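Local structure of cysteine protease-like VirA (Shigella flexneri, 3EB8) at residues 31-36 with 47-51; 233-237 with 276-280; 271-277 with 304-309. The protein is a secreted virulence effector that promotes bacterial entry into epithelial cells and later spreading within and between them, although its proposed tubulin-protease activity is disputed. All blocks are in the same frame, centred on the assembly; numbering follows the deposited sequence.

Contact 1 (31-36 with 47-51); sequences KMDGEF and RLCLN
A salt bridge joins Arg47 NH1 to Glu35 OE1 (3.0 Å); two backbone bonds, Leu50 N to Gly34 O and Phe36 N to Leu48 O (2.8 Å each), bracket the antiparallel non-hydrogen-bonded pair Glu35-Cys49, with CA atoms 3.8 Å apart. Glu35, extended at chi1 and chi2 (t, t), also receives Met32 N on OE1 (2.9 Å), and within 31-36 Lys31 NZ binds Glu35 O (2.7 Å); Ser26 binds Glu35 OE2 and Ser45 binds Arg47 NE. Before the strand, Met32 to Glu35 forms a type II turn, with a weak Glu35 N to Met32 O bond of 3.4 Å. Gly34 takes positive phi (76°), and a CB there would strike Leu50 O. Packing follows: Phe36 (chi1 p) lays one ring face on Leu48, CZ to CB 3.4 Å, and brings CD2 to within 3.7 Å of Leu50 CD1; Met32 CB lies 4.0 Å from Cys49 SG. This is the open end of a beta hairpin, strands 35-41 and 44-51, within a five-stranded antiparallel meander.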
loop_
_atom_site.group_PDB
_atom_site.type_symbol
_atom_site.label_atom_id
_atom_site.label_comp_id
_atom_site.label_asym_id
_atom_site.label_seq_id
_atom_site.Cartn_x
_atom_site.Cartn_y
_atom_site.Cartn_z
ATOM N N LYS A 31 8.943 -20.958 -11.872
ATOM C CA LYS A 31 8.694 -19.924 -12.863
ATOM C C LYS A 31 9.821 -19.930 -13.886
ATOM O O LYS A 31 10.887 -20.500 -13.643
ATOM C CB LYS A 31 8.627 -18.559 -12.171
ATOM C CG LYS A 31 9.904 -18.179 -11.436
ATOM C CD LYS A 31 9.589 -17.342 -10.211
ATOM C CE LYS A 31 10.837 -16.717 -9.622
ATOM N NZ LYS A 31 11.302 -15.571 -10.461
ATOM N N MET A 32 9.597 -19.295 -15.028
ATOM C CA MET A 32 10.649 -19.164 -16.027
ATOM C C MET A 32 11.806 -18.358 -15.475
ATOM O O MET A 32 11.709 -17.817 -14.378
ATOM C CB MET A 32 10.106 -18.523 -17.292
ATOM C CG MET A 32 9.131 -19.410 -18.012
ATOM S SD MET A 32 8.592 -18.653 -19.532
ATOM C CE MET A 32 10.151 -18.511 -20.414
ATOM N N ASP A 33 12.901 -18.287 -16.227
ATOM C CA ASP A 33 14.059 -17.512 -15.804
ATOM C C ASP A 33 13.755 -16.025 -15.883
ATOM O O ASP A 33 13.335 -15.525 -16.920
ATOM C CB ASP A 33 15.284 -17.831 -16.666
ATOM C CG ASP A 33 15.895 -19.185 -16.344
ATOM O OD1 ASP A 33 15.131 -20.131 -16.047
ATOM O OD2 ASP A 33 17.139 -19.302 -16.393
ATOM N N GLY A 34 13.969 -15.318 -14.782
ATOM C CA GLY A 34 13.750 -13.887 -14.753
ATOM C C GLY A 34 12.282 -13.492 -14.678
ATOM O O GLY A 34 11.957 -12.306 -14.652
ATOM N N GLU A 35 11.392 -14.480 -14.635
ATOM C CA GLU A 35 9.958 -14.212 -14.540
ATOM C C GLU A 35 9.583 -13.505 -13.241
ATOM O O GLU A 35 9.952 -13.943 -12.150
ATOM C CB GLU A 35 9.154 -15.508 -14.672
ATOM C CG GLU A 35 7.674 -15.336 -14.459
ATOM C CD GLU A 35 6.925 -16.653 -14.570
ATOM O OE1 GLU A 35 7.363 -17.517 -15.363
ATOM O OE2 GLU A 35 5.901 -16.828 -13.866
ATOM N N PHE A 36 8.840 -12.410 -13.373
ATOM C CA PHE A 36 8.422 -11.628 -12.224
ATOM C C PHE A 36 6.903 -11.568 -12.117
ATOM O O PHE A 36 6.369 -11.238 -11.060
ATOM C CB PHE A 36 9.014 -10.215 -12.278
ATOM C CG PHE A 36 8.512 -9.395 -13.427
ATOM C CD1 PHE A 36 7.365 -8.626 -13.295
ATOM C CD2 PHE A 36 9.179 -9.394 -14.633
ATOM C CE1 PHE A 36 6.892 -7.879 -14.339
ATOM C CE2 PHE A 36 8.708 -8.639 -15.688
ATOM C CZ PHE A 36 7.562 -7.880 -15.536
ATOM N N ARG A 47 3.796 -15.054 -19.193
ATOM C CA ARG A 47 4.851 -14.841 -18.230
ATOM C C ARG A 47 5.627 -13.602 -18.612
ATOM O O ARG A 47 5.991 -13.418 -19.777
ATOM C CB ARG A 47 5.786 -16.044 -18.181
ATOM C CG ARG A 47 5.076 -17.369 -18.100
ATOM C CD ARG A 47 4.235 -17.481 -16.842
ATOM N NE ARG A 47 3.648 -18.814 -16.745
ATOM C CZ ARG A 47 4.311 -19.891 -16.342
ATOM N NH1 ARG A 47 5.586 -19.788 -15.986
ATOM N NH2 ARG A 47 3.696 -21.064 -16.292
ATOM N N LEU A 48 5.880 -12.747 -17.633
ATOM C CA LEU A 48 6.662 -11.548 -17.863
ATOM C C LEU A 48 8.020 -11.723 -17.216
ATOM O O LEU A 48 8.110 -11.947 -16.010
ATOM C CB LEU A 48 5.960 -10.348 -17.257
ATOM C CG LEU A 48 4.484 -10.266 -17.634
ATOM C CD1 LEU A 48 3.808 -9.082 -16.939
ATOM C CD2 LEU A 48 4.334 -10.175 -19.130
ATOM N N CYS A 49 9.075 -11.627 -18.018
ATOM C CA CYS A 49 10.415 -11.871 -17.516
ATOM C C CYS A 49 11.327 -10.679 -17.732
ATOM O O CYS A 49 11.200 -9.957 -18.717
ATOM C CB CYS A 49 11.015 -13.117 -18.170
ATOM S SG CYS A 49 9.984 -14.578 -17.989
ATOM N N LEU A 50 12.244 -10.487 -16.790
ATOM C CA LEU A 50 13.292 -9.494 -16.900
ATOM C C LEU A 50 14.617 -10.216 -17.034
ATOM O O LEU A 50 14.888 -11.175 -16.311
ATOM C CB LEU A 50 13.300 -8.601 -15.663
ATOM C CG LEU A 50 12.331 -7.429 -15.761
ATOM C CD1 LEU A 50 11.924 -6.933 -14.395
ATOM C CD2 LEU A 50 12.963 -6.308 -16.569
ATOM N N ASN A 51 15.429 -9.770 -17.979
ATOM C CA ASN A 51 16.781 -10.278 -18.118
ATOM C C ASN A 51 17.694 -9.100 -18.405
ATOM O O ASN A 51 17.557 -8.429 -19.426
ATOM C CB ASN A 51 16.843 -11.339 -19.217
ATOM C CG ASN A 51 15.798 -12.441 -19.012
ATOM O OD1 ASN A 51 15.977 -13.337 -18.180
ATOM N ND2 ASN A 51 14.694 -12.368 -19.763
#

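Contact 2 (233-237 with 276-280); sequences TSAFW and GHIIK
A loop leaving a helix can be seated on a beta sheet largely by apolar and aromatic contact, and here the turn that follows helix 226-234 packs on strand 274-283 of the large mixed sheet. Ser234 to Trp237 form a type I turn, closed by Trp237 N to Ser234 O (3.1 Å); Phe236 N to Thr233 O (3.1 Å) precedes it. The strand is extended, and His277 and Ile279 both direct CA-to-CB at the turn; the nearest CA pairs are Ala235-Ile279 (7.0 Å) and Phe236-His277 (7.4 Å). Three residues carry most of the buried surface. Ile279 (chi1 m, chi2 t) sets CD1 over one face of the Phe236 ring, 3.5 Å from its centroid and 27° off the normal, a CH-pi contact. Phe236 (chi1 m, chi2 84°) obliquely meets the His277 ring, turned to it by chi1 m and chi2 -103°, with centroids 4.9 Å apart and planes at 49°; Phe236 CD2 lies over the imidazole face, 3.8 Å from His277 CD2. Ile158 of the neighbouring strand touches Phe236 and Ile279, and Asp147 of helix 140-149 reaches Phe236 and His277. The turn belongs to region 182-273, assigned to tubulin binding, so the contact joins that region to the sheet. The segments share no hydrogen bond, but Ala235 O bonds to Ser304 OG of the adjacent strand. The Ala235 methyl CB rests 3.7 Å from Ile279 CD1.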
loop_
_atom_site.group_PDB
_atom_site.type_symbol
_atom_site.label_atom_id
_atom_site.label_comp_id
_atom_site.label_asym_id
_atom_site.label_seq_id
_atom_site.Cartn_x
_atom_site.Cartn_y
_atom_site.Cartn_z
ATOM N N THR A 233 -4.509 -0.884 13.058
ATOM C CA THR A 233 -3.662 0.091 13.750
ATOM C C THR A 233 -2.204 -0.041 13.341
ATOM O O THR A 233 -1.525 0.944 13.115
ATOM C CB THR A 233 -3.810 0.036 15.300
ATOM O OG1 THR A 233 -3.440 -1.258 15.795
ATOM C CG2 THR A 233 -5.250 0.334 15.703
ATOM N N SER A 234 -1.733 -1.268 13.205
ATOM C CA SER A 234 -0.344 -1.475 12.842
ATOM C C SER A 234 0.005 -0.789 11.528
ATOM O O SER A 234 1.165 -0.411 11.319
ATOM C CB SER A 234 -0.036 -2.963 12.734
ATOM O OG SER A 234 -0.589 -3.518 11.561
ATOM N N ALA A 235 -0.991 -0.648 10.652
ATOM C CA ALA A 235 -0.781 -0.120 9.304
ATOM C C ALA A 235 -0.291 1.326 9.313
ATOM O O ALA A 235 0.271 1.799 8.332
ATOM C CB ALA A 235 -2.057 -0.241 8.446
ATOM N N PHE A 236 -0.515 2.016 10.429
ATOM C CA PHE A 236 -0.162 3.428 10.550
ATOM C C PHE A 236 1.218 3.662 11.204
ATOM O O PHE A 236 1.694 4.791 11.236
ATOM C CB PHE A 236 -1.252 4.204 11.312
ATOM C CG PHE A 236 -2.559 4.318 10.571
ATOM C CD1 PHE A 236 -3.495 3.299 10.626
ATOM C CD2 PHE A 236 -2.854 5.455 9.822
ATOM C CE1 PHE A 236 -4.702 3.409 9.941
ATOM C CE2 PHE A 236 -4.059 5.566 9.135
ATOM C CZ PHE A 236 -4.984 4.545 9.197
ATOM N N TRP A 237 1.861 2.616 11.734
ATOM C CA TRP A 237 3.154 2.843 12.385
ATOM C C TRP A 237 4.144 3.596 11.448
ATOM O O TRP A 237 4.371 3.190 10.303
ATOM C CB TRP A 237 3.765 1.546 12.946
ATOM C CG TRP A 237 5.041 1.807 13.733
ATOM C CD1 TRP A 237 5.248 2.799 14.661
ATOM C CD2 TRP A 237 6.267 1.083 13.652
ATOM N NE1 TRP A 237 6.518 2.733 15.152
ATOM C CE2 TRP A 237 7.173 1.692 14.553
ATOM C CE3 TRP A 237 6.687 -0.042 12.926
ATOM C CZ2 TRP A 237 8.482 1.221 14.746
ATOM C CZ3 TRP A 237 7.996 -0.512 13.118
ATOM C CH2 TRP A 237 8.879 0.131 14.022
ATOM N N GLY A 276 -0.942 11.003 3.161
ATOM C CA GLY A 276 -1.633 10.019 3.991
ATOM C C GLY A 276 -1.499 8.569 3.551
ATOM O O GLY A 276 -0.731 8.261 2.635
ATOM N N HIS A 277 -2.262 7.683 4.196
ATOM C CA HIS A 277 -2.166 6.228 3.982
ATOM C C HIS A 277 -3.271 5.655 3.097
ATOM O O HIS A 277 -4.432 6.035 3.213
ATOM C CB HIS A 277 -2.242 5.479 5.322
ATOM C CG HIS A 277 -1.046 5.670 6.200
ATOM N ND1 HIS A 277 -0.068 4.711 6.339
ATOM C CD2 HIS A 277 -0.676 6.702 6.995
ATOM C CE1 HIS A 277 0.860 5.148 7.174
ATOM N NE2 HIS A 277 0.513 6.353 7.588
ATOM N N ILE A 278 -2.912 4.721 2.227
ATOM C CA ILE A 278 -3.919 3.883 1.598
ATOM C C ILE A 278 -3.769 2.463 2.136
ATOM O O ILE A 278 -2.780 1.773 1.870
ATOM C CB ILE A 278 -3.868 3.892 0.045
ATOM C CG1 ILE A 278 -4.557 5.142 -0.530
ATOM C CG2 ILE A 278 -4.659 2.709 -0.512
ATOM C CD1 ILE A 278 -3.906 6.431 -0.201
ATOM N N ILE A 279 -4.770 2.038 2.893
ATOM C CA ILE A 279 -4.721 0.788 3.625
ATOM C C ILE A 279 -5.778 -0.192 3.135
ATOM O O ILE A 279 -6.967 0.071 3.217
ATOM C CB ILE A 279 -4.897 1.057 5.133
ATOM C CG1 ILE A 279 -3.683 1.841 5.643
ATOM C CG2 ILE A 279 -5.083 -0.257 5.902
ATOM C CD1 ILE A 279 -3.924 2.573 6.952
ATOM N N LYS A 280 -5.332 -1.315 2.600
ATOM C CA LYS A 280 -6.249 -2.370 2.186
ATOM C C LYS A 280 -6.062 -3.591 3.079
ATOM O O LYS A 280 -4.940 -4.057 3.266
ATOM C CB LYS A 280 -6.048 -2.736 0.717
ATOM C CG LYS A 280 -6.463 -1.625 -0.240
ATOM C CD LYS A 280 -7.265 -2.172 -1.420
ATOM C CE LYS A 280 -8.095 -1.070 -2.085
ATOM N NZ LYS A 280 -9.101 -1.569 -3.072
#

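Contact 3 (271-277 with 304-309); sequences VINNCGH and SSILPS
Two neighbouring antiparallel strands can absorb an extra residue through a beta bulge, as strands 274-283 and 300-312 do in the large mixed sheet. Segments 274-277 and 304-309 run at 176° with axes 4.6 Å apart; Asn274 and Pro308 form a non-hydrogen-bonded pair (CA-CA 4.1 Å), whereas Cys275 and Gly276 together face Leu307. The bonds at the bulge are weak: Cys275 N to Leu307 O at 3.3 Å and Leu307 N to Gly276 O at 3.4 Å. Gly276 has backbone angles of 94/-172, at which a CB would jam against the carbonyl of Cys275. Asn274 (chi1 156°, chi2 -105°) curls forward along its own strand so that OD1 accepts a weak bond from Gly276 N (2.8 Å), while its ND2 lies 3.5 Å from Leu307 C. On the face shared by Asn274 and Pro308, Ile306 (t, t) covers one face of the His277 ring, CD1 coming to 4.2 Å from His277 NE2. At chi1 m, His277 ND1 lies, at the ring edge, 3.6 Å from Ser304 OG, a hydroxyl that bonds to Ala235 O. Leu307 (m, t) instead points toward strand 274-277, its CB 4.4 Å from Cys275 CB, and also touches Ile278 and Ile318. Ser309, with chi1 p, turns OG onto Ile272 O (2.8 Å), close to Val271 CG1 (3.6 Å), and its N binds Asn273 O (2.8 Å). A water donates to Asn273 O (2.9 Å) and Ser309 O (3.1 Å). Pairing is thus firmest where the loop enters the strand, through Ser309 N and OG, while the bonds of the bulge to 304-309 are weak.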
loop_
_atom_site.group_PDB
_atom_site.type_symbol
_atom_site.label_atom_id
_atom_site.label_comp_id
_atom_site.label_asym_id
_atom_site.label_seq_id
_atom_site.Cartn_x
_atom_site.Cartn_y
_atom_site.Cartn_z
ATOM N N VAL A 271 5.363 22.992 -0.813
ATOM C CA VAL A 271 5.235 21.514 -0.880
ATOM C C VAL A 271 4.906 20.733 0.408
ATOM O O VAL A 271 5.749 20.549 1.294
ATOM C CB VAL A 271 6.436 20.829 -1.574
ATOM C CG1 VAL A 271 6.089 19.376 -1.881
ATOM C CG2 VAL A 271 6.797 21.574 -2.836
ATOM N N ILE A 272 3.679 20.232 0.475
ATOM C CA ILE A 272 3.260 19.384 1.582
ATOM C C ILE A 272 4.145 18.153 1.625
ATOM O O ILE A 272 4.590 17.676 0.594
ATOM C CB ILE A 272 1.790 18.926 1.437
ATOM C CG1 ILE A 272 1.646 17.951 0.267
ATOM C CG2 ILE A 272 0.853 20.127 1.251
ATOM C CD1 ILE A 272 0.308 17.253 0.236
ATOM N N ASN A 273 4.388 17.635 2.823
ATOM C CA ASN A 273 5.252 16.474 2.984
ATOM C C ASN A 273 4.647 15.154 2.491
ATOM O O ASN A 273 5.304 14.384 1.780
ATOM C CB ASN A 273 5.651 16.299 4.447
ATOM C CG ASN A 273 6.363 14.981 4.693
ATOM O OD1 ASN A 273 5.741 13.981 5.070
ATOM N ND2 ASN A 273 7.669 14.965 4.453
ATOM N N ASN A 274 3.402 14.893 2.904
ATOM C CA ASN A 274 2.753 13.597 2.705
ATOM C C ASN A 274 1.252 13.722 2.468
ATOM O O ASN A 274 0.628 14.666 2.953
ATOM C CB ASN A 274 3.018 12.692 3.911
ATOM C CG ASN A 274 1.961 11.602 4.073
ATOM O OD1 ASN A 274 1.106 11.691 4.952
ATOM N ND2 ASN A 274 2.016 10.570 3.226
ATOM N N CYS A 275 0.679 12.765 1.729
ATOM C CA CYS A 275 -0.761 12.754 1.432
ATOM C C CYS A 275 -1.550 11.642 2.160
ATOM O O CYS A 275 -2.693 11.374 1.814
ATOM C CB CYS A 275 -1.011 12.681 -0.088
ATOM S SG CYS A 275 0.268 13.479 -1.119
ATOM N N GLY A 276 -0.942 11.003 3.161
ATOM C CA GLY A 276 -1.633 10.019 3.991
ATOM C C GLY A 276 -1.499 8.569 3.551
ATOM O O GLY A 276 -0.731 8.261 2.635
ATOM N N HIS A 277 -2.262 7.683 4.196
ATOM C CA HIS A 277 -2.166 6.228 3.982
ATOM C C HIS A 277 -3.271 5.655 3.097
ATOM O O HIS A 277 -4.432 6.035 3.213
ATOM C CB HIS A 277 -2.242 5.479 5.322
ATOM C CG HIS A 277 -1.046 5.670 6.200
ATOM N ND1 HIS A 277 -0.068 4.711 6.339
ATOM C CD2 HIS A 277 -0.676 6.702 6.995
ATOM C CE1 HIS A 277 0.860 5.148 7.174
ATOM N NE2 HIS A 277 0.513 6.353 7.588
ATOM N N SER A 304 -0.324 -1.571 3.412
ATOM C CA SER A 304 -0.281 -0.200 3.914
ATOM C C SER A 304 0.660 0.649 3.068
ATOM O O SER A 304 1.877 0.494 3.128
ATOM C CB SER A 304 0.176 -0.188 5.375
ATOM O OG SER A 304 0.091 1.106 5.950
ATOM N N SER A 305 0.102 1.556 2.280
ATOM C CA SER A 305 0.931 2.407 1.444
ATOM C C SER A 305 1.003 3.809 1.985
ATOM O O SER A 305 -0.018 4.425 2.288
ATOM C CB SER A 305 0.397 2.427 0.026
ATOM O OG SER A 305 0.446 1.120 -0.499
ATOM N N ILE A 306 2.214 4.325 2.103
ATOM C CA ILE A 306 2.368 5.721 2.444
ATOM C C ILE A 306 2.670 6.491 1.143
ATOM O O ILE A 306 3.215 5.926 0.201
ATOM C CB ILE A 306 3.433 5.910 3.543
ATOM C CG1 ILE A 306 3.266 7.273 4.222
ATOM C CG2 ILE A 306 4.846 5.742 2.986
ATOM C CD1 ILE A 306 4.049 7.424 5.516
ATOM N N LEU A 307 2.277 7.760 1.069
ATOM C CA LEU A 307 2.387 8.511 -0.184
ATOM C C LEU A 307 3.129 9.836 -0.026
ATOM O O LEU A 307 2.557 10.892 -0.314
ATOM C CB LEU A 307 0.999 8.804 -0.783
ATOM C CG LEU A 307 -0.017 7.685 -1.065
ATOM C CD1 LEU A 307 -1.376 8.264 -1.480
ATOM C CD2 LEU A 307 0.476 6.726 -2.124
ATOM N N PRO A 308 4.392 9.796 0.432
ATOM C CA PRO A 308 5.117 11.059 0.590
ATOM C C PRO A 308 5.239 11.766 -0.748
ATOM O O PRO A 308 5.355 11.114 -1.771
ATOM C CB PRO A 308 6.513 10.606 1.045
ATOM C CG PRO A 308 6.591 9.173 0.611
ATOM C CD PRO A 308 5.220 8.656 0.844
ATOM N N SER A 309 5.219 13.090 -0.733
ATOM C CA SER A 309 5.389 13.852 -1.968
ATOM C C SER A 309 6.837 13.728 -2.460
ATOM O O SER A 309 7.759 13.576 -1.654
ATOM C CB SER A 309 5.051 15.313 -1.727
ATOM O OG SER A 309 6.057 15.893 -0.933
HETATM O O HOH W 1 8.120 14.410 1.311
#

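In the fold
The contacts' chemistry differs with their place in the fold. Contact 1, partly buried, lies in the small antiparallel sheet, its centre about 24 Å from the centre of the chain; it joins residues close in sequence and includes a charged pair. Its nearest atoms are about 17 Å from contact 3 and about 19 Å from contact 2. Those two share Gly276 and His277 and are tied by the Ala235 O-Ser304 OG bond (2.5 Å). Contact 3, partly buried, its centre about 11 Å from that of the chain, pairs strands 274-283 and 300-312 through backbone bonds; contact 2, fully buried, packs a post-helical turn on that sheet through apolar and aromatic groups. His277 serves both, touching Phe236 and Ile306.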